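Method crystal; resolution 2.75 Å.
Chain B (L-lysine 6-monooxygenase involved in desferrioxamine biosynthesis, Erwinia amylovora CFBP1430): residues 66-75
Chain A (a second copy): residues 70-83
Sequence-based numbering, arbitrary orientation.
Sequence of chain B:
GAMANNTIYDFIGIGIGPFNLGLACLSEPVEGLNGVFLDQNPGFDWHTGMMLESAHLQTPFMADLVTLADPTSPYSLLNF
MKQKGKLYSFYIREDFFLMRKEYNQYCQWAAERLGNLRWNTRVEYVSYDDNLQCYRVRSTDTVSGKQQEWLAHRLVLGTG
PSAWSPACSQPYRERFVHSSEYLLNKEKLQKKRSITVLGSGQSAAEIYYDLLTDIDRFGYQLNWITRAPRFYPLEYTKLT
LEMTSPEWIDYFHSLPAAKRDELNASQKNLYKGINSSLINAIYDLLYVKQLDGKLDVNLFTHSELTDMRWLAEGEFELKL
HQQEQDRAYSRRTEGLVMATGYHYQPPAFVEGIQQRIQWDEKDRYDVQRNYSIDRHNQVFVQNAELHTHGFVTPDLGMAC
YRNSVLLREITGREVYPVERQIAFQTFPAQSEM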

# COMPACT_ATOMS: atom_id res chain seq x y z
N VAL B 66 -20.82 10.50 16.31
CA VAL B 66 -21.20 9.75 17.52
C VAL B 66 -20.37 8.52 17.90
O VAL B 66 -20.19 8.25 19.09
CB VAL B 66 -22.68 9.30 17.43
CG1 VAL B 66 -23.61 10.51 17.42
CG2 VAL B 66 -22.94 8.44 16.20
N THR B 67 -19.87 7.76 16.91
CA THR B 67 -19.26 6.44 17.14
C THR B 67 -18.17 6.38 18.23
O THR B 67 -18.09 5.39 18.95
CB THR B 67 -18.75 5.82 15.81
OG1 THR B 67 -19.84 5.56 14.92
CG2 THR B 67 -18.07 4.50 16.03
N LEU B 68 -17.33 7.41 18.39
CA LEU B 68 -16.26 7.34 19.41
C LEU B 68 -16.77 7.53 20.83
O LEU B 68 -16.05 7.29 21.78
CB LEU B 68 -15.11 8.31 19.11
CG LEU B 68 -14.31 7.99 17.83
CD1 LEU B 68 -13.20 9.00 17.60
CD2 LEU B 68 -13.74 6.58 17.81
N ALA B 69 -18.00 8.00 20.96
CA ALA B 69 -18.69 8.05 22.24
C ALA B 69 -19.71 6.92 22.39
O ALA B 69 -19.92 6.43 23.49
CB ALA B 69 -19.39 9.38 22.40
N ASP B 70 -20.36 6.53 21.28
CA ASP B 70 -21.44 5.55 21.31
C ASP B 70 -21.69 4.95 19.94
O ASP B 70 -22.50 5.46 19.18
CB ASP B 70 -22.73 6.19 21.83
CG ASP B 70 -23.95 5.24 21.74
OD1 ASP B 70 -23.75 4.02 21.55
OD2 ASP B 70 -25.11 5.74 21.86
N PRO B 71 -21.02 3.83 19.63
CA PRO B 71 -21.22 3.13 18.36
C PRO B 71 -22.63 2.62 18.12
O PRO B 71 -22.97 2.37 16.97
CB PRO B 71 -20.27 1.94 18.47
CG PRO B 71 -19.22 2.36 19.43
CD PRO B 71 -19.92 3.24 20.42
N THR B 72 -23.43 2.46 19.17
CA THR B 72 -24.83 2.02 19.02
C THR B 72 -25.79 3.15 18.60
O THR B 72 -26.95 2.85 18.28
CB THR B 72 -25.41 1.40 20.31
OG1 THR B 72 -25.69 2.42 21.28
CG2 THR B 72 -24.49 0.35 20.90
N SER B 73 -25.33 4.41 18.61
CA SER B 73 -26.19 5.53 18.23
C SER B 73 -26.68 5.36 16.81
O SER B 73 -25.91 4.95 15.92
CB SER B 73 -25.48 6.88 18.32
OG SER B 73 -26.27 7.91 17.70
N PRO B 74 -27.97 5.68 16.59
CA PRO B 74 -28.51 5.63 15.23
C PRO B 74 -27.97 6.73 14.31
O PRO B 74 -28.13 6.60 13.09
CB PRO B 74 -30.02 5.73 15.45
CG PRO B 74 -30.18 6.40 16.75
CD PRO B 74 -28.99 6.08 17.58
N TYR B 75 -27.29 7.74 14.85
CA TYR B 75 -26.63 8.76 14.01
C TYR B 75 -25.26 8.37 13.48
O TYR B 75 -24.55 9.20 12.92
CB TYR B 75 -26.56 10.10 14.76
CG TYR B 75 -27.93 10.61 15.04
CD1 TYR B 75 -28.66 11.22 14.05
CD2 TYR B 75 -28.54 10.39 16.26
CE1 TYR B 75 -29.94 11.67 14.27
CE2 TYR B 75 -29.83 10.84 16.50
CZ TYR B 75 -30.52 11.47 15.49
OH TYR B 75 -31.79 11.91 15.71
N ASP A 70 -27.64 -4.60 11.33
CA ASP A 70 -28.02 -3.56 12.28
C ASP A 70 -26.82 -2.96 12.98
O ASP A 70 -26.41 -3.42 14.04
CB ASP A 70 -28.98 -4.13 13.33
CG ASP A 70 -29.31 -3.12 14.46
OD1 ASP A 70 -29.02 -1.89 14.27
OD2 ASP A 70 -29.83 -3.57 15.53
N PRO A 71 -26.25 -1.89 12.40
CA PRO A 71 -25.11 -1.19 13.02
C PRO A 71 -25.38 -0.58 14.38
O PRO A 71 -24.44 -0.31 15.10
CB PRO A 71 -24.81 -0.07 12.03
CG PRO A 71 -25.35 -0.55 10.73
CD PRO A 71 -26.57 -1.36 11.07
N THR A 72 -26.65 -0.37 14.74
CA THR A 72 -27.00 0.15 16.07
C THR A 72 -26.98 -0.92 17.18
O THR A 72 -27.10 -0.56 18.35
CB THR A 72 -28.39 0.82 16.11
OG1 THR A 72 -29.41 -0.19 16.07
CG2 THR A 72 -28.57 1.81 14.98
N SER A 73 -26.85 -2.20 16.82
CA SER A 73 -26.82 -3.27 17.83
C SER A 73 -25.67 -3.08 18.79
O SER A 73 -24.55 -2.73 18.37
CB SER A 73 -26.69 -4.65 17.21
OG SER A 73 -26.46 -5.62 18.21
N PRO A 74 -25.93 -3.32 20.09
CA PRO A 74 -24.84 -3.26 21.07
C PRO A 74 -23.84 -4.42 20.96
O PRO A 74 -22.77 -4.34 21.54
CB PRO A 74 -25.58 -3.28 22.41
CG PRO A 74 -26.90 -3.93 22.12
CD PRO A 74 -27.23 -3.64 20.70
N TYR A 75 -24.16 -5.46 20.18
CA TYR A 75 -23.21 -6.56 19.94
C TYR A 75 -22.20 -6.29 18.83
O TYR A 75 -21.47 -7.19 18.43
CB TYR A 75 -23.97 -7.87 19.67
CG TYR A 75 -24.76 -8.25 20.88
CD1 TYR A 75 -24.13 -8.84 21.97
CD2 TYR A 75 -26.11 -7.95 20.98
CE1 TYR A 75 -24.83 -9.14 23.11
CE2 TYR A 75 -26.82 -8.25 22.12
CZ TYR A 75 -26.17 -8.85 23.18
OH TYR A 75 -26.85 -9.17 24.31
N SER A 76 -22.15 -5.06 18.33
CA SER A 76 -21.20 -4.71 17.29
C SER A 76 -19.76 -4.78 17.80
O SER A 76 -19.50 -4.62 18.99
CB SER A 76 -21.47 -3.29 16.76
OG SER A 76 -20.97 -2.32 17.65
N LEU A 77 -18.85 -5.03 16.87
CA LEU A 77 -17.41 -5.01 17.15
C LEU A 77 -16.95 -3.63 17.63
O LEU A 77 -16.12 -3.55 18.53
CB LEU A 77 -16.63 -5.44 15.89
CG LEU A 77 -15.10 -5.59 15.90
CD1 LEU A 77 -14.39 -4.25 15.71
CD2 LEU A 77 -14.63 -6.28 17.15
N LEU A 78 -17.50 -2.57 17.04
CA LEU A 78 -17.19 -1.21 17.47
C LEU A 78 -17.65 -0.93 18.89
O LEU A 78 -16.94 -0.27 19.65
CB LEU A 78 -17.76 -0.16 16.49
CG LEU A 78 -16.95 -0.06 15.19
CD1 LEU A 78 -17.60 0.91 14.24
CD2 LEU A 78 -15.50 0.37 15.43
N ASN A 79 -18.82 -1.44 19.25
CA ASN A 79 -19.30 -1.25 20.62
C ASN A 79 -18.46 -2.04 21.62
O ASN A 79 -18.20 -1.56 22.71
CB ASN A 79 -20.78 -1.62 20.77
CG ASN A 79 -21.39 -1.04 22.02
OD1 ASN A 79 -21.15 0.13 22.34
ND2 ASN A 79 -22.20 -1.83 22.73
N PHE A 80 -18.06 -3.24 21.22
CA PHE A 80 -17.16 -4.07 22.04
C PHE A 80 -15.89 -3.31 22.35
O PHE A 80 -15.42 -3.25 23.49
CB PHE A 80 -16.84 -5.38 21.29
CG PHE A 80 -15.58 -6.07 21.74
CD1 PHE A 80 -15.59 -6.92 22.80
CD2 PHE A 80 -14.40 -5.87 21.07
CE1 PHE A 80 -14.45 -7.58 23.21
CE2 PHE A 80 -13.23 -6.50 21.48
CZ PHE A 80 -13.26 -7.37 22.55
N MET A 81 -15.34 -2.71 21.31
CA MET A 81 -14.10 -2.00 21.43
C MET A 81 -14.29 -0.82 22.39
O MET A 81 -13.40 -0.50 23.17
CB MET A 81 -13.63 -1.55 20.03
CG MET A 81 -12.15 -1.72 19.78
SD MET A 81 -11.57 -3.42 19.70
CE MET A 81 -12.16 -3.89 18.08
N LYS A 82 -15.47 -0.21 22.34
CA LYS A 82 -15.79 0.93 23.21
C LYS A 82 -15.92 0.53 24.68
O LYS A 82 -15.39 1.22 25.56
CB LYS A 82 -17.09 1.60 22.72
CG LYS A 82 -17.55 2.80 23.52
CD LYS A 82 -16.47 3.84 23.66
CE LYS A 82 -17.00 5.12 24.23
NZ LYS A 82 -15.86 5.98 24.61
N GLN A 83 -16.62 -0.57 24.95
CA GLN A 83 -16.82 -1.03 26.32
C GLN A 83 -15.52 -1.49 26.95
O GLN A 83 -15.26 -1.16 28.10
CB GLN A 83 -17.86 -2.14 26.40
CG GLN A 83 -19.26 -1.78 25.86
CD GLN A 83 -19.79 -0.39 26.24
OE1 GLN A 83 -19.57 0.12 27.34
NE2 GLN A 83 -20.54 0.20 25.32

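Residues 66-75 of chain B form an irregular segment without regular helix or strand, packed against a turn and the start of a helix in a second copy of the same protein. In both chains a type I turn runs from Asp70 to Ser73, closed by Ser73(B) N to Asp70(B) O and Ser73(A) N to Asp70(A) O, both 3.1 Å. In chain A a second type I turn, Ser73(A) to Ser76(A), leads into the helix 77-83, whose N-cap is Ser76(A): its OG accepts from Asn79(A) N at 2.8 Å. The two Asp70-Ser73 turns meet at Thr72, where the CA atoms of Thr72(B) and Thr72(A) lie 4.1 Å apart. Thr72(B) O and Thr72(A) O lie 3.4 Å apart, side-on to one another; both are acceptors, so no hydrogen bond forms. Each threonine hydroxyl donates within its own turn, Thr72(B) OG1 to Asp70(B) OD1 and Thr72(A) OG1 to Asp70(A) OD1, both 2.5 Å, and the methyl CG2 packs against the other chain. Thr72(B) CG2 rests 3.6 Å from Pro74(A) CA and 3.6 Å from Asn79(A) CG; reciprocally, Thr72(A) CG2 approaches Pro74(B) CA at 3.8 Å. Asn79(A) is held in place by ND2 donating to Pro74(A) O at 2.8 Å. Pro71(B) is the most covered residue of the contact. Its CA-to-CB bond points toward chain A, and the ring packs against Leu78(A), with Pro71(B) CB 3.8 Å from Leu78(A) CB and CG 3.5 Å from Leu78(A) O. Thr67(B) CG2 extends this apolar patch to Leu78(A) CD1 at 4.0 Å. Farther along the helix, Lys82(A) lays its aliphatic chain beside the proline, CG 3.9 Å from Pro71(B) CD, and its NZ donates to Leu68(B) O at 3.1 Å. This ammonium-to-carbonyl bond is the only hydrogen bond between the stretches, which together bury 493 Å², both sides summed.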